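Local coordinates for 16S rRNA processing protein (Pseudomonas aeruginosa, PDB 2F1L) that probably serves as an accessory factor in the final step of 30S ribosomal subunit assembly and is needed for efficient processing of 16S rRNA, at residues K37-T42 with G74-A79; W54-D59 with T94-C99; V145-P150 with E159-Y164. All blocks are in the same frame, centred on the assembly; numbering follows the deposited sequence.

Contact 1 (K37-T42 with G74-A79)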
ATOM      1  N   LYS A  37      20.498   4.404  -6.285  1.00 33.70           N
ATOM      2  CA  LYS A  37      19.230   3.721  -6.336  1.00 33.87           C
ATOM      3  C   LYS A  37      18.589   3.903  -4.960  1.00 31.39           C
ATOM      4  O   LYS A  37      19.232   3.778  -3.929  1.00 31.30           O
ATOM      5  CB  LYS A  37      19.454   2.262  -6.655  1.00 36.23           C
ATOM      6  CG  LYS A  37      18.212   1.479  -7.035  1.00 36.18           C
ATOM      7  CD  LYS A  37      18.378   0.023  -6.649  1.00 43.51           C
ATOM      8  CE  LYS A  37      17.844  -0.982  -7.672  1.00 51.08           C
ATOM      9  NZ  LYS A  37      17.680  -2.266  -6.930  1.00 52.60           N
ATOM     10  N   VAL A  38      17.315   4.235  -4.990  1.00 31.66           N
ATOM     11  CA  VAL A  38      16.601   4.783  -3.860  1.00 33.84           C
ATOM     12  C   VAL A  38      15.231   4.127  -3.804  1.00 33.71           C
ATOM     13  O   VAL A  38      14.542   4.035  -4.815  1.00 33.58           O
ATOM     14  CB  VAL A  38      16.462   6.318  -4.035  1.00 35.17           C
ATOM     15  CG1 VAL A  38      15.408   6.881  -3.146  1.00 42.47           C
ATOM     16  CG2 VAL A  38      17.794   6.992  -3.714  1.00 35.62           C
ATOM     17  N   TYR A  39      14.857   3.624  -2.634  1.00 32.92           N
ATOM     18  CA  TYR A  39      13.486   3.252  -2.423  1.00 33.53           C
ATOM     19  C   TYR A  39      12.766   4.513  -1.919  1.00 32.62           C
ATOM     20  O   TYR A  39      13.337   5.300  -1.141  1.00 31.74           O
ATOM     21  CB  TYR A  39      13.363   2.112  -1.405  1.00 36.60           C
ATOM     22  CG  TYR A  39      13.841   0.733  -1.840  1.00 36.38           C
ATOM     23  CD1 TYR A  39      13.615   0.256  -3.105  1.00 42.91           C
ATOM     24  CD2 TYR A  39      14.437  -0.128  -0.925  1.00 44.75           C
ATOM     25  CE1 TYR A  39      14.007  -1.037  -3.471  1.00 44.97           C
ATOM     26  CE2 TYR A  39      14.829  -1.408  -1.275  1.00 47.63           C
ATOM     27  CZ  TYR A  39      14.620  -1.856  -2.558  1.00 48.49           C
ATOM     28  OH  TYR A  39      15.027  -3.125  -2.936  1.00 40.28           O
ATOM     29  N   SER A  40      11.533   4.732  -2.373  1.00 30.91           N
ATOM     30  CA  SER A  40      10.759   5.891  -1.910  1.00 30.21           C
ATOM     31  C   SER A  40       9.633   5.479  -0.990  1.00 27.90           C
ATOM     32  O   SER A  40       8.969   4.513  -1.267  1.00 32.08           O
ATOM     33  CB  SER A  40      10.154   6.623  -3.088  1.00 28.66           C
ATOM     34  OG  SER A  40       9.172   7.525  -2.642  1.00 22.15           O
ATOM     35  N   PHE A  41       9.394   6.240   0.066  1.00 27.32           N
ATOM     36  CA  PHE A  41       8.319   5.958   1.024  1.00 27.64           C
ATOM     37  C   PHE A  41       7.162   6.969   0.952  1.00 27.11           C
ATOM     38  O   PHE A  41       6.248   7.014   1.842  1.00 29.33           O
ATOM     39  CB  PHE A  41       8.909   5.918   2.454  1.00 29.01           C
ATOM     40  CG  PHE A  41      10.078   4.966   2.613  1.00 23.61           C
ATOM     41  CD1 PHE A  41      10.099   3.747   1.937  1.00 32.00           C
ATOM     42  CD2 PHE A  41      11.124   5.264   3.473  1.00 34.10           C
ATOM     43  CE1 PHE A  41      11.180   2.882   2.061  1.00 29.70           C
ATOM     44  CE2 PHE A  41      12.223   4.403   3.607  1.00 25.25           C
ATOM     45  CZ  PHE A  41      12.240   3.209   2.912  1.00 32.19           C
ATOM     46  N   THR A  42       7.200   7.782  -0.087  1.00 25.04           N
ATOM     47  CA  THR A  42       6.240   8.855  -0.278  1.00 25.72           C
ATOM     48  C   THR A  42       5.000   8.353  -1.038  1.00 26.72           C
ATOM     49  O   THR A  42       5.030   7.318  -1.683  1.00 22.40           O
ATOM     50  CB  THR A  42       6.860  10.026  -1.070  1.00 25.66           C
ATOM     51  OG1 THR A  42       7.249   9.596  -2.401  1.00 27.49           O
ATOM     52  CG2 THR A  42       8.091  10.540  -0.350  1.00 29.52           C
ATOM     53  N   GLY A  74      10.670   1.541 -12.910  1.00 31.05           N
ATOM     54  CA  GLY A  74       9.765   0.587 -12.308  1.00 29.95           C
ATOM     55  C   GLY A  74       9.242   1.188 -11.034  1.00 31.34           C
ATOM     56  O   GLY A  74       8.617   2.263 -11.058  1.00 31.34           O
ATOM     57  N   LYS A  75       9.558   0.540  -9.921  1.00 30.80           N
ATOM     58  CA  LYS A  75       9.116   1.040  -8.629  1.00 31.31           C
ATOM     59  C   LYS A  75      10.286   1.494  -7.759  1.00 32.36           C
ATOM     60  O   LYS A  75      10.089   1.845  -6.635  1.00 33.85           O
ATOM     61  CB  LYS A  75       8.282  -0.013  -7.926  1.00 31.56           C
ATOM     62  CG  LYS A  75       6.969  -0.359  -8.656  1.00 27.88           C
ATOM     63  CD  LYS A  75       5.918   0.698  -8.451  1.00 37.12           C
ATOM     64  CE  LYS A  75       5.190   0.541  -7.121  1.00 36.18           C
ATOM     65  NZ  LYS A  75       4.464  -0.784  -7.075  1.00 28.35           N
ATOM     66  N   VAL A  76      11.504   1.514  -8.275  1.00 34.10           N
ATOM     67  CA  VAL A  76      12.590   2.192  -7.561  1.00 35.58           C
ATOM     68  C   VAL A  76      12.940   3.469  -8.263  1.00 36.57           C
ATOM     69  O   VAL A  76      12.548   3.666  -9.419  1.00 38.40           O
ATOM     70  CB  VAL A  76      13.874   1.379  -7.526  1.00 38.74           C
ATOM     71  CG1 VAL A  76      13.661   0.069  -6.730  1.00 39.32           C
ATOM     72  CG2 VAL A  76      14.394   1.095  -8.961  1.00 32.40           C
ATOM     73  N   LEU A  77      13.724   4.315  -7.599  1.00 32.63           N
ATOM     74  CA  LEU A  77      14.131   5.555  -8.186  1.00 34.12           C
ATOM     75  C   LEU A  77      15.630   5.583  -8.417  1.00 33.63           C
ATOM     76  O   LEU A  77      16.372   4.944  -7.678  1.00 35.72           O
ATOM     77  CB  LEU A  77      13.799   6.697  -7.266  1.00 34.68           C
ATOM     78  CG  LEU A  77      12.368   7.204  -7.290  1.00 39.54           C
ATOM     79  CD1 LEU A  77      11.487   6.223  -6.567  1.00 47.48           C
ATOM     80  CD2 LEU A  77      12.280   8.570  -6.577  1.00 41.26           C
ATOM     81  N   ALA A  78      16.058   6.368  -9.408  1.00 31.40           N
ATOM     82  CA  ALA A  78      17.465   6.785  -9.555  1.00 30.81           C
ATOM     83  C   ALA A  78      17.561   8.289  -9.328  1.00 31.43           C
ATOM     84  O   ALA A  78      16.770   9.077  -9.855  1.00 33.61           O
ATOM     85  CB  ALA A  78      18.020   6.418 -10.932  1.00 28.75           C
ATOM     86  N   ALA A  79      18.547   8.673  -8.546  1.00 30.45           N
ATOM     87  CA  ALA A  79      18.685  10.036  -8.097  1.00 30.95           C
ATOM     88  C   ALA A  79      20.110  10.501  -8.342  1.00 30.23           C
ATOM     89  O   ALA A  79      21.041   9.747  -8.093  1.00 28.16           O
ATOM     90  CB  ALA A  79      18.385  10.099  -6.642  1.00 34.19           C
TER
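Lys-37 opens the pairing opposite Ala-78 as an antiparallel non-hydrogen-bonded pair, and its CA-H is directed at Leu-77 O, with CA and O 3.4 Å apart. The lysine CG lies anti to the backbone N (chi1 -167°), on the face of Ala-78, and farther out CE comes within 4.2 Å of Val-76 CG2. Val-38 carries the backbone link. Its N donates to Leu-77 O at 2.9 Å, and its O receives the amide of Leu-77 along a nearly straight N-H...O line of 167°; Leu-77 O is thus approached by both an amide and a CA-H. On the other face, the side chain of Val-38 lies against Leu-77, and its CG2 touches Ala-79 CB at 4.3 Å. Tyr-39 presents a ring edge: CE1 meets Val-76 CG1 at 3.5 Å, near the ring plane. Its hydroxyl bonds to the terminal carboxylate of Phe-187 of the second subunit, whose ring stacks on the tyrosine. At Ser-40, CB touches Leu-77 CD1 at 3.7 Å, while OG accepts from Thr-42 N at 3.2 Å, forming an ST turn, and also bonds to Leu-45 O. The axes of segments 37-40 and 76-79, 4.6 Å apart at closest and 132° between directions, describe a strongly twisted antiparallel pair, as expected in the curled beta-barrel sheet of a RimM N-terminal domain.

Contact 2 (W54-D59 with T94-C99)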
ATOM      1  N   TRP A  54      18.077  16.820   1.017  1.00 31.38           N
ATOM      2  CA  TRP A  54      18.043  15.537   1.664  1.00 33.15           C
ATOM      3  C   TRP A  54      18.927  15.510   2.914  1.00 34.79           C
ATOM      4  O   TRP A  54      20.125  15.795   2.852  1.00 35.47           O
ATOM      5  CB  TRP A  54      18.538  14.510   0.641  1.00 36.34           C
ATOM      6  CG  TRP A  54      17.534  14.195  -0.423  1.00 33.18           C
ATOM      7  CD1 TRP A  54      16.384  14.867  -0.698  1.00 33.23           C
ATOM      8  CD2 TRP A  54      17.589  13.114  -1.320  1.00 30.95           C
ATOM      9  NE1 TRP A  54      15.714  14.257  -1.696  1.00 30.49           N
ATOM     10  CE2 TRP A  54      16.447  13.182  -2.119  1.00 34.44           C
ATOM     11  CE3 TRP A  54      18.498  12.089  -1.530  1.00 33.80           C
ATOM     12  CZ2 TRP A  54      16.172  12.243  -3.113  1.00 35.07           C
ATOM     13  CZ3 TRP A  54      18.237  11.180  -2.532  1.00 38.71           C
ATOM     14  CH2 TRP A  54      17.087  11.259  -3.309  1.00 35.01           C
ATOM     15  N   THR A  55      18.339  15.166   4.049  1.00 34.01           N
ATOM     16  CA  THR A  55      19.097  14.968   5.254  1.00 34.21           C
ATOM     17  C   THR A  55      19.389  13.483   5.364  1.00 35.58           C
ATOM     18  O   THR A  55      18.504  12.695   5.683  1.00 37.83           O
ATOM     19  CB  THR A  55      18.301  15.398   6.465  1.00 34.71           C
ATOM     20  OG1 THR A  55      17.868  16.746   6.275  1.00 40.76           O
ATOM     21  CG2 THR A  55      19.134  15.302   7.728  1.00 31.56           C
ATOM     22  N   LEU A  56      20.621  13.082   5.092  1.00 34.78           N
ATOM     23  CA  LEU A  56      20.930  11.675   5.082  1.00 34.79           C
ATOM     24  C   LEU A  56      21.359  11.249   6.460  1.00 34.95           C
ATOM     25  O   LEU A  56      22.125  11.954   7.115  1.00 37.41           O
ATOM     26  CB  LEU A  56      22.021  11.393   4.078  1.00 35.26           C
ATOM     27  CG  LEU A  56      21.702  11.856   2.657  1.00 38.66           C
ATOM     28  CD1 LEU A  56      22.914  11.562   1.786  1.00 35.98           C
ATOM     29  CD2 LEU A  56      20.416  11.180   2.115  1.00 35.18           C
ATOM     30  N   ARG A  57      20.872  10.099   6.900  1.00 33.01           N
ATOM     31  CA  ARG A  57      21.222   9.596   8.198  1.00 34.21           C
ATOM     32  C   ARG A  57      21.509   8.121   8.155  1.00 35.76           C
ATOM     33  O   ARG A  57      20.677   7.366   7.676  1.00 35.90           O
ATOM     34  CB  ARG A  57      20.068   9.812   9.148  1.00 35.90           C
ATOM     35  CG  ARG A  57      20.409   9.439  10.582  1.00 42.55           C
ATOM     36  CD  ARG A  57      19.243   9.705  11.449  1.00 39.11           C
ATOM     37  NE  ARG A  57      18.166   8.775  11.159  1.00 39.00           N
ATOM     38  CZ  ARG A  57      16.871   9.043  11.310  1.00 43.99           C
ATOM     39  NH1 ARG A  57      16.449  10.232  11.732  1.00 47.41           N
ATOM     40  NH2 ARG A  57      15.981   8.115  11.017  1.00 43.15           N
ATOM     41  N   ARG A  58      22.678   7.724   8.663  1.00 38.27           N
ATOM     42  CA  ARG A  58      23.065   6.321   8.770  1.00 39.54           C
ATOM     43  C   ARG A  58      23.762   6.073  10.106  1.00 41.72           C
ATOM     44  O   ARG A  58      24.719   6.754  10.417  1.00 41.32           O
ATOM     45  CB  ARG A  58      24.028   5.958   7.646  1.00 39.40           C
ATOM     46  CG  ARG A  58      24.367   4.478   7.618  1.00 43.66           C
ATOM     47  CD  ARG A  58      25.816   4.203   7.275  1.00 50.15           C
ATOM     48  NE  ARG A  58      25.952   4.324   5.848  1.00 43.11           N
ATOM     49  CZ  ARG A  58      26.753   5.162   5.213  1.00 52.35           C
ATOM     50  NH1 ARG A  58      27.579   5.967   5.866  1.00 43.78           N
ATOM     51  NH2 ARG A  58      26.724   5.186   3.880  1.00 56.66           N
ATOM     52  N   ASP A  59      23.303   5.087  10.880  1.00 44.59           N
ATOM     53  CA  ASP A  59      23.866   4.802  12.220  1.00 46.45           C
ATOM     54  C   ASP A  59      24.074   6.076  13.037  1.00 46.14           C
ATOM     55  O   ASP A  59      25.155   6.299  13.572  1.00 45.90           O
ATOM     56  CB  ASP A  59      25.209   4.054  12.123  1.00 47.25           C
ATOM     57  CG  ASP A  59      25.097   2.749  11.361  1.00 55.32           C
ATOM     58  OD1 ASP A  59      24.217   1.936  11.717  1.00 66.19           O
ATOM     59  OD2 ASP A  59      25.883   2.540  10.401  1.00 65.28           O
ATOM     60  N   THR A  94      25.388   4.105   0.220  1.00 31.42           N
ATOM     61  CA  THR A  94      24.464   2.993   0.472  1.00 32.25           C
ATOM     62  C   THR A  94      24.107   2.909   1.958  1.00 33.03           C
ATOM     63  O   THR A  94      24.962   3.011   2.788  1.00 34.34           O
ATOM     64  CB  THR A  94      25.071   1.664  -0.045  1.00 33.61           C
ATOM     65  OG1 THR A  94      24.958   1.612  -1.486  1.00 28.51           O
ATOM     66  CG2 THR A  94      24.383   0.452   0.566  1.00 31.50           C
ATOM     67  N   GLY A  95      22.831   2.765   2.299  1.00 34.01           N
ATOM     68  CA  GLY A  95      22.435   2.621   3.694  1.00 30.26           C
ATOM     69  C   GLY A  95      22.018   3.920   4.355  1.00 30.66           C
ATOM     70  O   GLY A  95      21.642   3.906   5.511  1.00 29.98           O
ATOM     71  N   TYR A  96      22.077   5.043   3.640  1.00 31.42           N
ATOM     72  CA  TYR A  96      21.592   6.324   4.175  1.00 31.75           C
ATOM     73  C   TYR A  96      20.092   6.454   4.028  1.00 33.69           C
ATOM     74  O   TYR A  96      19.537   6.324   2.940  1.00 34.32           O
ATOM     75  CB  TYR A  96      22.205   7.498   3.429  1.00 34.58           C
ATOM     76  CG  TYR A  96      23.541   7.943   3.967  1.00 37.08           C
ATOM     77  CD1 TYR A  96      23.672   8.400   5.257  1.00 43.19           C
ATOM     78  CD2 TYR A  96      24.663   7.957   3.167  1.00 50.18           C
ATOM     79  CE1 TYR A  96      24.887   8.820   5.747  1.00 42.54           C
ATOM     80  CE2 TYR A  96      25.883   8.375   3.661  1.00 45.34           C
ATOM     81  CZ  TYR A  96      25.980   8.799   4.941  1.00 39.47           C
ATOM     82  OH  TYR A  96      27.184   9.210   5.425  1.00 43.56           O
ATOM     83  N   GLU A  97      19.427   6.714   5.135  1.00 35.08           N
ATOM     84  CA  GLU A  97      18.031   7.092   5.098  1.00 33.45           C
ATOM     85  C   GLU A  97      17.955   8.499   4.573  1.00 34.35           C
ATOM     86  O   GLU A  97      18.786   9.344   4.924  1.00 36.47           O
ATOM     87  CB  GLU A  97      17.448   7.059   6.492  1.00 32.53           C
ATOM     88  CG  GLU A  97      17.411   5.670   7.076  1.00 32.46           C
ATOM     89  CD  GLU A  97      16.936   5.645   8.506  1.00 38.52           C
ATOM     90  OE1 GLU A  97      17.048   6.701   9.200  1.00 28.95           O
ATOM     91  OE2 GLU A  97      16.467   4.554   8.927  1.00 38.88           O
ATOM     92  N   ILE A  98      16.967   8.754   3.728  1.00 34.48           N
ATOM     93  CA  ILE A  98      16.729  10.097   3.206  1.00 34.66           C
ATOM     94  C   ILE A  98      15.673  10.713   4.094  1.00 35.24           C
ATOM     95  O   ILE A  98      14.554  10.213   4.111  1.00 35.51           O
ATOM     96  CB  ILE A  98      16.169  10.058   1.779  1.00 34.25           C
ATOM     97  CG1 ILE A  98      17.105   9.283   0.845  1.00 35.23           C
ATOM     98  CG2 ILE A  98      15.915  11.509   1.286  1.00 37.30           C
ATOM     99  CD1 ILE A  98      16.489   8.796  -0.399  1.00 36.87           C
ATOM    100  N   CYS A  99      16.023  11.766   4.835  1.00 35.41           N
ATOM    101  CA  CYS A  99      15.132  12.369   5.841  1.00 35.02           C
ATOM    102  C   CYS A  99      14.789  13.814   5.547  1.00 35.95           C
ATOM    103  O   CYS A  99      15.508  14.499   4.823  1.00 33.05           O
ATOM    104  CB  CYS A  99      15.771  12.347   7.229  1.00 33.89           C
ATOM    105  SG  CYS A  99      16.227  10.754   7.808  1.00 42.13           S
TER
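Ile-98 pushes its CG2 methyl onto the indole of Trp-54, 3.6 Å from the centroid of the five-membered ring and only 16° off the normal, a CH-pi contact. Its CD1 reaches the six-membered part, 3.6 Å from the rim atom Trp-54 CZ3. A second fit centres on the Tyr-96 ring, which has Leu-56 CD1 over one face and Arg-58 over the opposite one; Leu-56 CB meets Tyr-96 CD1 at 3.6 Å. The arginine CZ stands 3.9 Å from the ring centroid in a cation-pi contact, with the two planes inclined by 37°. The chain bends at chi2 and chi3, its guanidinium lies over the ring, and NH2 donates to Thr-94 O at 3.0 Å and also to Thr-92 O. On the other face of the sheet, Cys-99 SG sits 3.9 Å above the centre of the Arg-57 guanidinium, whose NH2 forms a salt bridge with Glu-97 OE1, which lies tilted from the guanidinium plane. Strand 53-58 runs between strands 61-73 and 97-101, the latter flanked in turn by strand 20-27. Trp-54 rests on Leu-67, Ala-79 and Leu-81, while Arg-58 reaches the chain just after helix 87-91.

Contact 3 (V145-P150 with E159-Y164)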
ATOM      1  N   VAL A 145      -9.359   4.811  -0.191  1.00 35.48           N
ATOM      2  CA  VAL A 145      -9.542   4.042  -1.409  1.00 35.87           C
ATOM      3  C   VAL A 145     -10.114   4.939  -2.458  1.00 35.90           C
ATOM      4  O   VAL A 145     -10.957   5.780  -2.167  1.00 38.08           O
ATOM      5  CB  VAL A 145     -10.495   2.867  -1.159  1.00 36.78           C
ATOM      6  CG1 VAL A 145     -10.965   2.270  -2.462  1.00 42.22           C
ATOM      7  CG2 VAL A 145      -9.789   1.798  -0.274  1.00 34.66           C
HETATM    8  N   MSE A 146      -9.666   4.760  -3.689  1.00 39.59           N
HETATM    9  CA  MSE A 146     -10.178   5.499  -4.836  1.00 41.87           C
HETATM   10  C   MSE A 146     -11.140   4.633  -5.589  1.00 36.72           C
HETATM   11  O   MSE A 146     -10.801   3.537  -5.997  1.00 35.62           O
HETATM   12  CB  MSE A 146      -9.050   5.872  -5.758  1.00 35.83           C
HETATM   13  CG  MSE A 146      -8.058   6.773  -5.117  1.00 41.32           C
HETATM   14 SE   MSE A 146      -6.327   6.840  -6.130  1.00 72.14          SE
HETATM   15  CE  MSE A 146      -5.695   4.977  -6.111  1.00 64.08           C
ATOM     16  N   VAL A 147     -12.353   5.134  -5.771  1.00 38.11           N
ATOM     17  CA  VAL A 147     -13.358   4.446  -6.573  1.00 37.64           C
ATOM     18  C   VAL A 147     -13.147   4.902  -8.004  1.00 37.23           C
ATOM     19  O   VAL A 147     -13.368   6.075  -8.328  1.00 35.62           O
ATOM     20  CB  VAL A 147     -14.826   4.755  -6.096  1.00 38.12           C
ATOM     21  CG1 VAL A 147     -15.836   3.937  -6.875  1.00 33.68           C
ATOM     22  CG2 VAL A 147     -14.985   4.438  -4.647  1.00 35.29           C
ATOM     23  N   VAL A 148     -12.692   3.968  -8.842  1.00 38.12           N
ATOM     24  CA  VAL A 148     -12.411   4.214 -10.268  1.00 35.77           C
ATOM     25  C   VAL A 148     -13.552   3.694 -11.142  1.00 35.41           C
ATOM     26  O   VAL A 148     -13.841   2.492 -11.144  1.00 34.98           O
ATOM     27  CB  VAL A 148     -11.109   3.553 -10.638  1.00 33.87           C
ATOM     28  CG1 VAL A 148     -10.800   3.813 -12.100  1.00 44.33           C
ATOM     29  CG2 VAL A 148      -9.980   4.141  -9.751  1.00 33.74           C
ATOM     30  N   LYS A 149     -14.249   4.607 -11.821  1.00 36.36           N
ATOM     31  CA  LYS A 149     -15.438   4.255 -12.632  1.00 35.85           C
ATOM     32  C   LYS A 149     -14.952   4.142 -14.067  1.00 35.89           C
ATOM     33  O   LYS A 149     -14.096   4.904 -14.487  1.00 36.96           O
ATOM     34  CB  LYS A 149     -16.564   5.309 -12.525  1.00 32.57           C
ATOM     35  N   PRO A 150     -15.503   3.207 -14.830  1.00 35.88           N
ATOM     36  CA  PRO A 150     -15.156   3.146 -16.250  1.00 36.36           C
ATOM     37  C   PRO A 150     -15.793   4.322 -16.988  1.00 37.25           C
ATOM     38  O   PRO A 150     -16.810   4.850 -16.536  1.00 38.11           O
ATOM     39  CB  PRO A 150     -15.824   1.853 -16.726  1.00 34.02           C
ATOM     40  CG  PRO A 150     -17.040   1.765 -15.871  1.00 32.99           C
ATOM     41  CD  PRO A 150     -16.553   2.238 -14.477  1.00 36.63           C
ATOM     42  N   GLU A 159     -15.778  -1.317 -12.435  1.00 35.93           N
ATOM     43  CA  GLU A 159     -15.359  -0.394 -11.388  1.00 37.79           C
ATOM     44  C   GLU A 159     -14.201  -1.042 -10.635  1.00 37.66           C
ATOM     45  O   GLU A 159     -14.155  -2.258 -10.473  1.00 39.60           O
ATOM     46  CB  GLU A 159     -16.520  -0.045 -10.445  1.00 38.21           C
ATOM     47  CG  GLU A 159     -16.108   0.429  -9.067  1.00 41.52           C
ATOM     48  CD  GLU A 159     -17.287   0.556  -8.126  1.00 39.74           C
ATOM     49  OE1 GLU A 159     -18.166   1.374  -8.424  1.00 36.84           O
ATOM     50  OE2 GLU A 159     -17.328  -0.153  -7.086  1.00 38.64           O
ATOM     51  N   ARG A 160     -13.258  -0.226 -10.182  1.00 34.39           N
ATOM     52  CA  ARG A 160     -12.149  -0.735  -9.420  1.00 32.38           C
ATOM     53  C   ARG A 160     -11.892   0.079  -8.174  1.00 32.90           C
ATOM     54  O   ARG A 160     -12.281   1.223  -8.074  1.00 34.68           O
ATOM     55  CB  ARG A 160     -10.897  -0.755 -10.288  1.00 32.74           C
ATOM     56  CG  ARG A 160     -10.904  -1.827 -11.340  1.00 29.21           C
ATOM     57  CD  ARG A 160      -9.667  -1.716 -12.160  1.00 33.68           C
ATOM     58  NE  ARG A 160      -9.543  -2.781 -13.154  1.00 32.19           N
ATOM     59  CZ  ARG A 160     -10.178  -2.766 -14.310  1.00 34.81           C
ATOM     60  NH1 ARG A 160     -11.005  -1.766 -14.600  1.00 36.05           N
ATOM     61  NH2 ARG A 160     -10.008  -3.747 -15.170  1.00 34.54           N
ATOM     62  N   LEU A 161     -11.210  -0.518  -7.218  1.00 33.84           N
ATOM     63  CA  LEU A 161     -11.000   0.147  -5.949  1.00 35.48           C
ATOM     64  C   LEU A 161      -9.533   0.058  -5.569  1.00 35.01           C
ATOM     65  O   LEU A 161      -9.027  -1.019  -5.186  1.00 36.04           O
ATOM     66  CB  LEU A 161     -11.879  -0.507  -4.903  1.00 36.08           C
ATOM     67  CG  LEU A 161     -13.344  -0.357  -5.256  1.00 39.65           C
ATOM     68  CD1 LEU A 161     -14.072  -1.638  -4.903  1.00 52.19           C
ATOM     69  CD2 LEU A 161     -13.951   0.855  -4.569  1.00 40.48           C
ATOM     70  N   LEU A 162      -8.845   1.183  -5.718  1.00 35.91           N
ATOM     71  CA  LEU A 162      -7.397   1.208  -5.597  1.00 36.11           C
ATOM     72  C   LEU A 162      -7.034   1.906  -4.312  1.00 35.70           C
ATOM     73  O   LEU A 162      -7.666   2.859  -3.937  1.00 35.99           O
ATOM     74  CB  LEU A 162      -6.767   1.909  -6.779  1.00 32.15           C
ATOM     75  CG  LEU A 162      -6.570   1.083  -8.052  1.00 36.57           C
ATOM     76  CD1 LEU A 162      -7.854   0.522  -8.573  1.00 33.30           C
ATOM     77  CD2 LEU A 162      -5.917   1.974  -9.115  1.00 40.79           C
ATOM     78  N   PRO A 163      -6.016   1.409  -3.623  1.00 36.73           N
ATOM     79  CA  PRO A 163      -5.538   2.055  -2.400  1.00 35.28           C
ATOM     80  C   PRO A 163      -4.730   3.301  -2.723  1.00 35.11           C
ATOM     81  O   PRO A 163      -3.914   3.301  -3.663  1.00 36.56           O
ATOM     82  CB  PRO A 163      -4.649   0.988  -1.788  1.00 35.13           C
ATOM     83  CG  PRO A 163      -4.082   0.277  -2.976  1.00 38.53           C
ATOM     84  CD  PRO A 163      -5.215   0.223  -3.981  1.00 35.77           C
ATOM     85  N   TYR A 164      -4.970   4.371  -1.985  1.00 37.35           N
ATOM     86  CA  TYR A 164      -4.201   5.608  -2.184  1.00 37.68           C
ATOM     87  C   TYR A 164      -2.938   5.475  -1.347  1.00 36.37           C
ATOM     88  O   TYR A 164      -2.883   5.910  -0.190  1.00 36.47           O
ATOM     89  CB  TYR A 164      -5.005   6.865  -1.773  1.00 39.23           C
ATOM     90  CG  TYR A 164      -4.246   8.138  -2.042  1.00 39.04           C
ATOM     91  CD1 TYR A 164      -4.173   8.679  -3.308  1.00 44.57           C
ATOM     92  CD2 TYR A 164      -3.546   8.770  -1.035  1.00 52.24           C
ATOM     93  CE1 TYR A 164      -3.445   9.835  -3.568  1.00 42.71           C
ATOM     94  CE2 TYR A 164      -2.811   9.894  -1.277  1.00 49.65           C
ATOM     95  CZ  TYR A 164      -2.765  10.435  -2.549  1.00 50.40           C
ATOM     96  OH  TYR A 164      -2.019  11.587  -2.762  1.00 53.45           O
TER
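Leu-162 O is gripped by two groups of the facing strand: Met-146 N donates to it at 2.8 Å and 174°, nearly along the C=O axis, and Val-145 CA-H approaches it with CA 3.4 Å from the oxygen. The return bond, Leu-162 N to Met-146 O, is 3.1 Å long, and Val-148 and Arg-160 exchange a second such pair, which makes four backbone bonds between antiparallel strands whose directions differ by 153°. Pro-163, which has no N-H, occupies a non-hydrogen-bonded position opposite Val-145. Side chains alternate between the faces. On one, Val-147 and Leu-161 run alongside each other in the same direction, with CG2 of the valine 3.7 Å from CD2 of the leucine, and Val-145 CG1 meets Leu-161 CB at 3.8 Å. On the other, residue 146 is a selenomethionine. The Met-146 chain turns at chi3 (-60°), which places Met-146 CE against Leu-162 CB at 3.3 Å. Met-146 SE meets the Tyr-164 ring at its edge, 4.0 Å from Tyr-164 CD1: a Met-aromatic contact in the plane of the ring. The charged ends are paired outside the two strands. Glu-159 lays its OE1 3.8 Å from Val-147 CG1 but forms a salt bridge through OE2 with Lys-25 of the second subunit, and Arg-160 NH2 pairs with Asp-156 in the hairpin's own connecting loop. The chemistry therefore divides: backbone bonds and apolar contacts join the two strands of this PRC-barrel hairpin, whereas its charged groups are paired with that loop and with the second subunit.

How the contacts relate
From the N terminus, segment 37-42 comes first and is met by 74-79 after 31 intervening residues, closing contact 1. Segment 54-59 lies within that interval, yet its partner 94-99 follows it, so contact 2 closes a loop of 34 residues and crosses contact 1 along the chain. Both belong to the curled sheet of the N-terminal domain, and they touch directly: Val-38 CG1 lies 3.5 Å from Ile-98 CD1, and Ala-79 CB 3.8 Å from Trp-54 CH2. Contact 3 comes later, in series, closing an 8-residue hairpin loop of the PRC-barrel domain about 24 Å from contact 1, centre to centre. Across the dimer, Tyr-39 and Phe-41 of contact 1 pack on Leu-161 and Val-145 of the second subunit.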